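Local coordinates for protein paenibacillus xanthan lyase (Paenibacillus, PDB 6F2P) that cleaves the polysaccharide xanthan by elimination, as a calcium-binding lyase of polysaccharide lyase family 8, at residues D27-A32 against A345-V350; E268-I271 against L276-M279; I271-L276 against T417-F422; Q291-A296 against D331-K336; Y413-N416 against Q421-D424. All blocks are in the same frame, centred on the assembly; numbering follows the deposited sequence.

Contact 1: D27-A32 against A345-V350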
# COMPACT_ATOMS: atom_id res chain seq x y z
N ASP A 27 6.79 1.42 47.26
CA ASP A 27 6.87 1.79 45.85
C ASP A 27 6.03 3.06 45.67
O ASP A 27 4.80 3.02 45.75
CB ASP A 27 6.30 0.63 45.01
CG ASP A 27 6.38 0.88 43.52
OD1 ASP A 27 6.16 2.04 43.07
OD2 ASP A 27 6.65 -0.10 42.78
N PRO A 28 6.70 4.19 45.43
CA PRO A 28 6.03 5.50 45.39
C PRO A 28 5.00 5.56 44.27
O PRO A 28 4.01 6.29 44.37
CB PRO A 28 7.17 6.48 45.09
CG PRO A 28 8.21 5.63 44.37
CD PRO A 28 8.10 4.25 44.97
N ASP A 29 5.25 4.80 43.21
CA ASP A 29 4.31 4.73 42.11
C ASP A 29 3.00 4.08 42.55
O ASP A 29 1.92 4.61 42.29
CB ASP A 29 4.94 4.01 40.92
CG ASP A 29 6.08 4.80 40.33
OD1 ASP A 29 5.91 6.04 40.17
OD2 ASP A 29 7.14 4.20 40.05
N ILE A 30 3.11 2.95 43.26
CA ILE A 30 1.93 2.33 43.86
C ILE A 30 1.25 3.26 44.86
O ILE A 30 0.02 3.41 44.85
CB ILE A 30 2.27 1.00 44.55
CG1 ILE A 30 2.74 -0.02 43.51
CG2 ILE A 30 1.06 0.48 45.32
CD1 ILE A 30 3.18 -1.34 44.08
N ALA A 31 2.05 3.91 45.71
CA ALA A 31 1.51 4.81 46.73
C ALA A 31 0.69 5.95 46.13
O ALA A 31 -0.40 6.25 46.59
CB ALA A 31 2.63 5.37 47.59
N ALA A 32 1.22 6.56 45.08
CA ALA A 32 0.53 7.64 44.38
C ALA A 32 -0.81 7.16 43.84
O ALA A 32 -1.81 7.88 43.92
CB ALA A 32 1.39 8.15 43.26
N ALA A 345 3.64 -4.95 37.45
CA ALA A 345 4.21 -5.62 36.29
C ALA A 345 5.30 -4.78 35.64
O ALA A 345 6.37 -5.28 35.33
CB ALA A 345 3.14 -5.96 35.28
N ALA A 346 5.02 -3.49 35.45
CA ALA A 346 5.96 -2.59 34.80
C ALA A 346 7.24 -2.44 35.60
O ALA A 346 8.33 -2.50 35.05
CB ALA A 346 5.33 -1.22 34.57
N ASN A 347 7.10 -2.23 36.91
CA ASN A 347 8.26 -2.03 37.76
C ASN A 347 9.10 -3.30 37.91
O ASN A 347 10.33 -3.24 37.89
CB ASN A 347 7.85 -1.48 39.13
CG ASN A 347 7.77 0.05 39.14
OD1 ASN A 347 8.47 0.73 38.39
ND2 ASN A 347 6.91 0.58 40.01
N GLN A 348 8.43 -4.44 38.04
CA GLN A 348 9.12 -5.71 38.15
C GLN A 348 10.01 -5.89 36.93
O GLN A 348 11.16 -6.33 37.02
CB GLN A 348 8.10 -6.85 38.24
CG GLN A 348 8.67 -8.19 38.66
CD GLN A 348 9.35 -8.93 37.52
OE1 GLN A 348 10.22 -9.77 37.76
NE2 GLN A 348 8.97 -8.62 36.29
N LEU A 349 9.46 -5.51 35.79
CA LEU A 349 10.14 -5.59 34.51
C LEU A 349 11.38 -4.70 34.40
O LEU A 349 12.41 -5.13 33.91
CB LEU A 349 9.14 -5.25 33.41
CG LEU A 349 9.64 -5.19 31.98
CD1 LEU A 349 10.25 -6.51 31.61
CD2 LEU A 349 8.47 -4.86 31.10
N VAL A 350 11.29 -3.45 34.85
CA VAL A 350 12.45 -2.57 34.77
C VAL A 350 13.49 -2.86 35.84
O VAL A 350 14.61 -2.37 35.78
CB VAL A 350 12.06 -1.08 34.86
CG1 VAL A 350 10.89 -0.80 33.94
CG2 VAL A 350 11.71 -0.72 36.27

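Contact 2: E268-I271 against L276-M279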
# COMPACT_ATOMS: atom_id res chain seq x y z
N GLU A 268 4.72 -1.98 17.35
CA GLU A 268 6.12 -1.63 17.55
C GLU A 268 6.64 -0.57 16.56
O GLU A 268 7.34 0.36 16.97
CB GLU A 268 7.00 -2.89 17.54
CG GLU A 268 8.41 -2.64 18.05
CD GLU A 268 9.30 -3.84 17.88
OE1 GLU A 268 8.93 -4.74 17.11
OE2 GLU A 268 10.37 -3.90 18.53
N PRO A 269 6.30 -0.68 15.27
CA PRO A 269 6.86 0.36 14.39
C PRO A 269 6.24 1.73 14.64
O PRO A 269 6.80 2.75 14.23
CB PRO A 269 6.50 -0.13 12.97
CG PRO A 269 6.10 -1.56 13.12
CD PRO A 269 5.55 -1.70 14.51
N PHE A 270 5.08 1.76 15.29
CA PHE A 270 4.37 3.02 15.48
C PHE A 270 4.54 3.61 16.85
O PHE A 270 3.93 4.64 17.17
CB PHE A 270 2.88 2.86 15.16
CG PHE A 270 2.61 2.55 13.72
CD1 PHE A 270 2.86 3.50 12.74
CD2 PHE A 270 2.11 1.32 13.34
CE1 PHE A 270 2.62 3.23 11.41
CE2 PHE A 270 1.86 1.04 12.02
CZ PHE A 270 2.11 2.00 11.05
N ILE A 271 5.36 2.97 17.68
CA ILE A 271 5.70 3.58 18.97
C ILE A 271 7.11 4.10 18.91
O ILE A 271 8.07 3.32 18.86
CB ILE A 271 5.57 2.60 20.15
CG1 ILE A 271 4.11 2.21 20.34
CG2 ILE A 271 6.11 3.24 21.44
CD1 ILE A 271 3.93 1.14 21.36
N LEU A 276 2.85 7.05 20.46
CA LEU A 276 2.12 6.34 19.42
C LEU A 276 1.90 7.33 18.31
O LEU A 276 1.30 8.37 18.53
CB LEU A 276 0.79 5.84 19.97
CG LEU A 276 -0.07 4.97 19.04
CD1 LEU A 276 0.72 3.79 18.52
CD2 LEU A 276 -1.32 4.49 19.78
N MET A 277 2.39 7.03 17.11
CA MET A 277 2.36 7.98 16.00
C MET A 277 0.95 8.44 15.64
O MET A 277 0.06 7.62 15.38
CB MET A 277 3.05 7.40 14.77
CG MET A 277 4.53 7.16 14.97
SD MET A 277 5.34 6.59 13.47
CE MET A 277 7.00 6.38 14.11
N ASP A 278 0.76 9.75 15.61
CA ASP A 278 -0.56 10.35 15.38
C ASP A 278 -1.18 9.99 14.03
O ASP A 278 -2.40 10.02 13.87
CB ASP A 278 -0.48 11.86 15.51
CG ASP A 278 -0.25 12.31 16.94
OD1 ASP A 278 -0.72 11.61 17.86
OD2 ASP A 278 0.40 13.36 17.13
N MET A 279 -0.34 9.66 13.05
CA MET A 279 -0.84 9.40 11.71
C MET A 279 -1.68 8.13 11.63
O MET A 279 -2.43 7.95 10.68
CB MET A 279 0.30 9.38 10.70
CG MET A 279 1.20 8.15 10.76
SD MET A 279 2.52 8.28 9.54
CE MET A 279 3.35 6.70 9.76

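Contact 3: I271-L276 against T417-F422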
# COMPACT_ATOMS: atom_id res chain seq x y z
N ILE A 271 5.36 2.97 17.68
CA ILE A 271 5.70 3.58 18.97
C ILE A 271 7.11 4.10 18.91
O ILE A 271 8.07 3.32 18.86
CB ILE A 271 5.57 2.60 20.15
CG1 ILE A 271 4.11 2.21 20.34
CG2 ILE A 271 6.11 3.24 21.44
CD1 ILE A 271 3.93 1.14 21.36
N TYR A 272 7.24 5.42 18.88
CA TYR A 272 8.55 6.01 18.91
C TYR A 272 8.83 6.56 20.29
O TYR A 272 8.25 7.57 20.69
CB TYR A 272 8.72 7.09 17.84
CG TYR A 272 10.17 7.40 17.59
CD1 TYR A 272 10.93 6.59 16.75
CD2 TYR A 272 10.79 8.46 18.22
CE1 TYR A 272 12.26 6.84 16.53
CE2 TYR A 272 12.13 8.73 18.00
CZ TYR A 272 12.86 7.92 17.16
OH TYR A 272 14.19 8.19 16.94
N LYS A 273 9.69 5.87 21.03
CA LYS A 273 10.10 6.31 22.36
C LYS A 273 8.93 6.76 23.24
O LYS A 273 8.99 7.80 23.90
CB LYS A 273 11.17 7.39 22.25
CG LYS A 273 12.41 6.91 21.51
CD LYS A 273 13.46 8.00 21.42
CE LYS A 273 14.73 7.46 20.80
NZ LYS A 273 15.82 8.48 20.83
N GLY A 274 7.86 5.97 23.23
CA GLY A 274 6.72 6.21 24.11
C GLY A 274 5.60 6.99 23.45
O GLY A 274 4.58 7.28 24.09
N ASN A 275 5.80 7.34 22.19
CA ASN A 275 4.81 8.10 21.43
C ASN A 275 4.16 7.24 20.35
O ASN A 275 4.83 6.76 19.44
CB ASN A 275 5.48 9.31 20.78
CG ASN A 275 6.02 10.28 21.80
OD1 ASN A 275 5.36 10.59 22.79
ND2 ASN A 275 7.23 10.77 21.56
N LEU A 276 2.85 7.05 20.46
CA LEU A 276 2.12 6.34 19.42
C LEU A 276 1.90 7.33 18.31
O LEU A 276 1.30 8.37 18.53
CB LEU A 276 0.79 5.84 19.97
CG LEU A 276 -0.07 4.97 19.04
CD1 LEU A 276 0.72 3.79 18.52
CD2 LEU A 276 -1.32 4.49 19.78
N THR A 417 14.57 13.06 19.77
CA THR A 417 14.66 13.04 21.23
C THR A 417 13.71 14.04 21.89
O THR A 417 13.45 13.97 23.10
CB THR A 417 16.11 13.23 21.73
OG1 THR A 417 16.68 14.39 21.10
CG2 THR A 417 16.95 12.03 21.38
N ASP A 418 13.18 14.96 21.10
CA ASP A 418 12.18 15.89 21.59
C ASP A 418 10.87 15.13 21.74
O ASP A 418 9.96 15.27 20.92
CB ASP A 418 12.01 17.05 20.61
CG ASP A 418 11.07 18.12 21.13
OD1 ASP A 418 10.69 18.05 22.31
OD2 ASP A 418 10.71 19.02 20.35
N LEU A 419 10.78 14.33 22.81
CA LEU A 419 9.67 13.41 23.01
C LEU A 419 8.30 14.08 23.06
O LEU A 419 7.28 13.43 22.80
CB LEU A 419 9.88 12.58 24.29
CG LEU A 419 11.18 11.78 24.39
CD1 LEU A 419 11.14 10.86 25.58
CD2 LEU A 419 11.44 11.00 23.11
N SER A 420 8.27 15.36 23.38
CA SER A 420 7.00 16.03 23.61
C SER A 420 6.51 16.79 22.38
O SER A 420 5.45 17.41 22.42
CB SER A 420 7.10 17.00 24.80
OG SER A 420 7.79 18.17 24.43
N GLN A 421 7.29 16.72 21.31
CA GLN A 421 7.02 17.49 20.10
C GLN A 421 5.55 17.54 19.70
O GLN A 421 5.00 18.61 19.43
CB GLN A 421 7.87 16.99 18.94
CG GLN A 421 7.59 17.68 17.61
CD GLN A 421 7.86 19.17 17.65
OE1 GLN A 421 7.28 19.94 16.88
NE2 GLN A 421 8.75 19.60 18.54
N PHE A 422 4.90 16.38 19.67
CA PHE A 422 3.54 16.30 19.16
C PHE A 422 2.50 16.18 20.26
O PHE A 422 1.30 16.13 19.98
CB PHE A 422 3.40 15.15 18.16
CG PHE A 422 4.31 15.29 16.97
CD1 PHE A 422 4.10 16.29 16.04
CD2 PHE A 422 5.39 14.45 16.80
CE1 PHE A 422 4.93 16.44 14.96
CE2 PHE A 422 6.23 14.59 15.72
CZ PHE A 422 6.00 15.59 14.79

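Contact 4: Q291-A296 against D331-K336. With CA (calcium ion), chain E.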
# COMPACT_ATOMS: atom_id res chain seq x y z
N GLN A 291 -3.25 12.54 23.82
CA GLN A 291 -2.15 12.87 22.92
C GLN A 291 -1.20 11.68 22.78
O GLN A 291 -1.28 10.72 23.55
CB GLN A 291 -1.44 14.13 23.42
CG GLN A 291 -2.37 15.33 23.43
CD GLN A 291 -1.74 16.59 24.01
OE1 GLN A 291 -0.90 17.23 23.39
NE2 GLN A 291 -2.16 16.95 25.22
N ASP A 292 -0.31 11.75 21.79
CA ASP A 292 0.48 10.58 21.37
C ASP A 292 1.17 9.79 22.49
O ASP A 292 1.16 8.55 22.48
CB ASP A 292 1.45 10.93 20.23
CG ASP A 292 2.55 11.90 20.65
OD1 ASP A 292 2.45 12.49 21.74
OD2 ASP A 292 3.51 12.06 19.86
N ASP A 293 1.74 10.50 23.47
CA ASP A 293 2.39 9.82 24.59
C ASP A 293 1.39 9.13 25.51
O ASP A 293 1.66 8.05 26.03
CB ASP A 293 3.30 10.76 25.38
CG ASP A 293 2.54 11.90 26.04
OD1 ASP A 293 1.43 12.24 25.59
OD2 ASP A 293 3.09 12.46 27.02
N LYS A 294 0.21 9.73 25.70
CA LYS A 294 -0.83 9.08 26.49
C LYS A 294 -1.45 7.92 25.70
O LYS A 294 -1.82 6.90 26.28
CB LYS A 294 -1.91 10.08 26.95
CG LYS A 294 -1.64 10.74 28.30
CD LYS A 294 -2.18 9.90 29.46
CE LYS A 294 -2.08 10.65 30.79
NZ LYS A 294 -2.94 10.06 31.88
N ALA A 295 -1.56 8.09 24.39
CA ALA A 295 -2.18 7.08 23.53
C ALA A 295 -1.37 5.80 23.50
O ALA A 295 -1.90 4.72 23.25
CB ALA A 295 -2.35 7.61 22.11
N ALA A 296 -0.08 5.94 23.76
CA ALA A 296 0.85 4.81 23.71
C ALA A 296 0.65 3.87 24.89
O ALA A 296 1.01 2.68 24.82
CB ALA A 296 2.28 5.32 23.69
N ASP A 331 9.36 10.95 32.95
CA ASP A 331 8.29 11.63 33.67
C ASP A 331 7.12 10.70 33.99
O ASP A 331 6.02 11.15 34.32
CB ASP A 331 7.78 12.85 32.88
CG ASP A 331 7.18 12.48 31.54
OD1 ASP A 331 7.39 11.33 31.09
OD2 ASP A 331 6.51 13.33 30.93
N LYS A 332 7.37 9.39 33.87
CA LYS A 332 6.41 8.36 34.30
C LYS A 332 5.00 8.48 33.71
O LYS A 332 4.00 8.24 34.40
CB LYS A 332 6.37 8.29 35.83
CG LYS A 332 7.71 7.92 36.44
CD LYS A 332 7.64 7.80 37.95
CE LYS A 332 8.95 7.25 38.49
NZ LYS A 332 8.93 7.14 39.97
N THR A 333 4.92 8.84 32.43
CA THR A 333 3.67 8.84 31.69
C THR A 333 2.90 7.54 31.92
O THR A 333 1.74 7.57 32.31
CB THR A 333 3.90 9.04 30.18
OG1 THR A 333 4.61 10.26 29.95
CG2 THR A 333 2.57 9.09 29.44
N PHE A 334 3.58 6.41 31.70
CA PHE A 334 2.96 5.10 31.89
C PHE A 334 2.57 4.82 33.35
O PHE A 334 1.40 4.54 33.64
CB PHE A 334 3.86 3.97 31.37
CG PHE A 334 3.26 2.59 31.51
CD1 PHE A 334 2.42 2.08 30.55
CD2 PHE A 334 3.53 1.81 32.62
CE1 PHE A 334 1.86 0.82 30.69
CE2 PHE A 334 2.97 0.56 32.77
CZ PHE A 334 2.15 0.07 31.80
N LEU A 335 3.54 4.90 34.26
CA LEU A 335 3.32 4.55 35.68
C LEU A 335 2.23 5.39 36.35
O LEU A 335 1.51 4.89 37.22
CB LEU A 335 4.62 4.62 36.49
CG LEU A 335 5.61 3.51 36.12
CD1 LEU A 335 6.99 3.79 36.68
CD2 LEU A 335 5.11 2.16 36.59
N LYS A 336 2.10 6.64 35.93
CA LYS A 336 1.09 7.52 36.52
C LYS A 336 -0.29 7.33 35.91
O LYS A 336 -1.26 7.94 36.36
CB LYS A 336 1.51 8.98 36.36
CG LYS A 336 2.68 9.39 37.23
CD LYS A 336 3.39 10.59 36.63
CE LYS A 336 4.22 11.31 37.66
NZ LYS A 336 3.35 12.00 38.66
CA CA E . 6.71 10.58 28.99
O HOH W 1 5.93 12.94 27.81
O HOH W 2 6.03 9.01 27.34
O HOH W 3 8.98 10.04 28.42

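Contact 5: Y413-N416 against Q421-D424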
# COMPACT_ATOMS: atom_id res chain seq x y z
N TYR A 413 5.91 13.33 9.50
CA TYR A 413 6.20 13.45 10.93
C TYR A 413 7.65 13.07 11.18
O TYR A 413 8.08 12.00 10.77
CB TYR A 413 5.32 12.51 11.74
CG TYR A 413 3.84 12.83 11.77
CD1 TYR A 413 3.02 12.48 10.71
CD2 TYR A 413 3.26 13.45 12.88
CE1 TYR A 413 1.66 12.76 10.74
CE2 TYR A 413 1.90 13.72 12.93
CZ TYR A 413 1.11 13.37 11.85
OH TYR A 413 -0.24 13.64 11.87
N LEU A 414 8.39 13.94 11.85
CA LEU A 414 9.78 13.63 12.20
C LEU A 414 9.94 13.45 13.70
O LEU A 414 9.67 14.36 14.48
CB LEU A 414 10.72 14.71 11.70
CG LEU A 414 12.20 14.47 12.00
CD1 LEU A 414 12.75 13.27 11.22
CD2 LEU A 414 12.99 15.72 11.67
N TYR A 415 10.35 12.25 14.10
CA TYR A 415 10.46 11.90 15.51
C TYR A 415 11.91 11.86 15.95
O TYR A 415 12.75 11.27 15.27
CB TYR A 415 9.80 10.54 15.76
CG TYR A 415 8.30 10.56 15.59
CD1 TYR A 415 7.46 10.92 16.64
CD2 TYR A 415 7.71 10.24 14.37
CE1 TYR A 415 6.09 10.96 16.49
CE2 TYR A 415 6.34 10.27 14.20
CZ TYR A 415 5.53 10.63 15.27
OH TYR A 415 4.17 10.67 15.12
N ASN A 416 12.20 12.50 17.07
CA ASN A 416 13.55 12.45 17.63
C ASN A 416 13.54 12.50 19.15
O ASN A 416 12.59 12.02 19.76
CB ASN A 416 14.46 13.53 17.03
CG ASN A 416 13.86 14.92 17.13
OD1 ASN A 416 13.12 15.23 18.06
ND2 ASN A 416 14.18 15.76 16.16
N GLN A 421 7.29 16.72 21.31
CA GLN A 421 7.02 17.49 20.10
C GLN A 421 5.55 17.54 19.70
O GLN A 421 5.00 18.61 19.43
CB GLN A 421 7.87 16.99 18.94
CG GLN A 421 7.59 17.68 17.61
CD GLN A 421 7.86 19.17 17.65
OE1 GLN A 421 7.28 19.94 16.88
NE2 GLN A 421 8.75 19.60 18.54
N PHE A 422 4.90 16.38 19.67
CA PHE A 422 3.54 16.30 19.16
C PHE A 422 2.50 16.18 20.26
O PHE A 422 1.30 16.13 19.98
CB PHE A 422 3.40 15.15 18.16
CG PHE A 422 4.31 15.29 16.97
CD1 PHE A 422 4.10 16.29 16.04
CD2 PHE A 422 5.39 14.45 16.80
CE1 PHE A 422 4.93 16.44 14.96
CE2 PHE A 422 6.23 14.59 15.72
CZ PHE A 422 6.00 15.59 14.79
N ASN A 423 2.96 16.12 21.50
CA ASN A 423 2.08 16.30 22.65
C ASN A 423 2.34 17.67 23.28
O ASN A 423 2.82 18.57 22.58
CB ASN A 423 2.21 15.14 23.66
CG ASN A 423 3.64 14.77 23.96
OD1 ASN A 423 4.26 15.34 24.86
ND2 ASN A 423 4.18 13.80 23.22
N ASP A 424 2.02 17.85 24.55
CA ASP A 424 2.24 19.14 25.20
C ASP A 424 1.48 20.24 24.43
O ASP A 424 1.94 21.37 24.28
CB ASP A 424 3.75 19.41 25.29
CG ASP A 424 4.09 20.74 25.94
OD1 ASP A 424 3.41 21.14 26.92
OD2 ASP A 424 5.04 21.39 25.43

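Contact 1: D27-A32 against A345-V350
N347 of helix 340-351 extends its side-chain amide to the carboxylate of D27, the N-cap residue of helix 28-46, and so ties one helix start to the flank of another in the helical part of the lyase. The backbones stay well apart: the nearest CA atoms, those of D29 and N347, are 9.0 Å from each other. Side chains alone therefore bridge the helices, and N347 supplies more than half of the roughly 99 Å² buried. Its ND2 lies 2.9 Å from D27 OD2, but the N-H points poorly at the oxygen (123°), which makes the bond weak. The two groups arrive from opposite directions, their planes 40° apart. D27 divides its oxygens between two tasks. With CG anti to the backbone N (chi1 -178°), the carboxylate folds over the first turn of its own helix, where OD1 accepts from I30 N at 3.2 Å, from above the carboxylate plane, and weakly from D29 N. Replacing D27 by an alanine removes both oxygens and would probably leave the amides of D29 and I30 without their cap and N347 ND2 without this acceptor. D29 adds the third surface; its OD1 is engaged in a salt bridge with K332, a residue of the loop 331-336. On the same carboxylate, D29 OD2 stands 3.6 Å from N347 ND2, a contact with no hydrogen bond.

Contact 2: E268-I271 against L276-M279
F270 and M277 are joined by the backbone hydrogen bond that closes the base of a short beta hairpin, strands 271-272 and 275-276. M277 N lies 2.8 Å from F270 O, the N-H is fairly straight (160°), and the donor sits nearly in line with the carbonyl bond. The same oxygen receives a CA-H...O contact from L276 CA at 3.4 Å. Next to this bond I271 and L276 form an antiparallel non-hydrogen-bonded pair.

Apolar contacts occupy the side of the hairpin that carries I271 and L276. Here L276 CD1 is 4.2 Å from I271 CG1 and 4.1 Å from F270 CB, and helix 292-307 covers the pair through V299, A295 and A296.

Sulfur and methyl contacts gather at the rim of the F270 ring. M277, extended beyond CG, brings SD to 5.4 Å from the ring centroid of F270 and 77° off its normal, a Met-aromatic contact at the edge; its chain then continues until CE is 3.6 Å from P269 O. M279 sets CE in the plane of the same ring, 3.9 Å from F270 CE1. An alanine in place of M277 takes away the thioether and would probably open a gap between P269 O and the F270 edge.

V374 of strand 372-377 touches F270, M277 and M279. The chemistry thus separates two tasks: a directional backbone bond holds the base of the hairpin in register, while adaptable thioether chains fill the buried boundary between helical and super-sandwich parts.

Contact 3: I271-L276 against T417-F422
The carbonyl oxygen of L419 is gripped by two side-chain amides, that of N275 across the contact and that of N423 from farther along its own loop. N275 ND2 donates at 2.9 Å to L419 O, in the carbonyl plane and on a lone pair, although the N-H is moderately bent (136°) and the acceptor is tilted 28° from the amide plane of N275. N275 is the last residue of the type I' turn Y272-N275 that reverses the chain between the two strands; G274 within it has phi 96°, where a CB would jam against the preceding carbonyl oxygen. On the other side, D418-Q421 form a type I turn, to which the hydrogen bond from Q421 NE2 to D418 OD2 (2.7 Å) adds a side-chain clasp.

K273 supplies the apolar half. Its chain runs extended beyond CG across L419 at about a right angle, with K273 CB 3.7 Å and K273 CD 4.0 Å from L419 CD2. At its end, K273 NZ lies alongside T417 and is 3.8 Å from the methyl CG2, while T417 OG1 turns to another partner, P555 O.

The contact docks the hairpin of the helical region onto the loop after strand 411-415 in the super-sandwich region. Its chemistry implies division of labour: two amides, N275 and N423, anchor the L419 carbonyl by directional bonds, whereas the lysine serves here through its carbons, covering a leucine in a partly exposed seam.

Contact 4: Q291-A296 against D331-K336
The carboxylate of D293 meets T333 by its OD2 end, the side chains crossing at about a right angle, while that of D331 presents one oxygen to a calcium ion. D293 OD2 is 4.0 Å from T333 OG1, too far for a bond. The metal sits in a loop after helix 312-328 whose spacing D329, D331, T333 recalls EF-hand-like calcium loops. D331 OD1 and T333 OG1 bind it, the former at 2.3 Å; D331 OD2 stays 3.4 Å from the ion, so this aspartate is monodentate. D329 and three waters complete six ligands.

Helix 292-307 reaches the site through solvent: water 1, a longer calcium ligand at 2.8 Å, donates to D293 OD2 at 3.0 Å and to D331 OD2 at 3.2 Å. D293 is thereby a second-shell residue. D293 OD2 and D331 OD2, like-charged oxygens, are 5.3 Å apart, and the bridging water and the ion probably ease their repulsion. T333 splits its branches: OG1 anti to the carbonyl carbon (chi1 -57°) faces calcium, and the methyl turns to the helix, where T333 CG2 packs 3.7 Å from D293 O.

Contact 5: Y413-N416 against Q421-D424
Y413, L414 and Y415 lie on an outermost strand of a four-stranded antiparallel sheet, and the chain then turns to bring F422 back against them without any hydrogen bond between the two segments, the closest CA atoms, of Y415 and Q421, being 8.0 Å apart. The joining element is an aromatic cluster of Y413, Y415 and F422, which pins the loop after strand 411-415 to that edge strand, in the super-sandwich region beside the helical region. Both tyrosines project from the same side of the strand, as residues two apart do. F422, with CG anti to the carbonyl carbon (chi1 -60°), sets its ring against both.

The two ring pairs differ in which partner gives its edge. Y413 directs its edge at a face of F422, with ring centroids 5.4 Å apart and planes at 64°; the contact is off centre, Y413 CD2 lying 4.0 Å from F422 CZ. F422 in turn gives its edge to a face of Y415 in an offset edge-to-face pair, centroids 5.2 Å apart and planes at 62°. F422 CE2 lies over that face, 3.7 Å above the plane and toward the rim; the closest atoms are F422 CD2 and Y415 CE1, at 3.6 Å.

Q421 lays CG over the centre of the F422 face opposite Y413, 3.7 Å above the plane, so both faces of that ring are covered. F426 adds a further edge-to-face partner. At the rim, near the ring plane, F422 CE2 lies 3.7 Å from L414 O, an oxygen that takes a hydrogen bond from R515.

Contacts 2 and 5 are buried, contact 3 is partly so, and contacts 1 and 4 lie at the surface. The chemistry follows: thioether and methyl packing beside a backbone bond in 2, ring-on-ring packing in 5, amides, carboxylates, water and calcium in 1 and 4, a mixture in 3. Contacts 2 and 3 share I271 and L276 of the hairpin; contacts 3 and 5 share Q421 and F422, their centres about 5 Å apart. Helix 292-307 of contact 4 joins this group, through L276 N to D292 O and D292 OD1 to N423 ND2, both probable hydrogen bonds. Contact 1, about 15 Å from contact 4 between centres, is linked to it by a salt bridge and packing on L335.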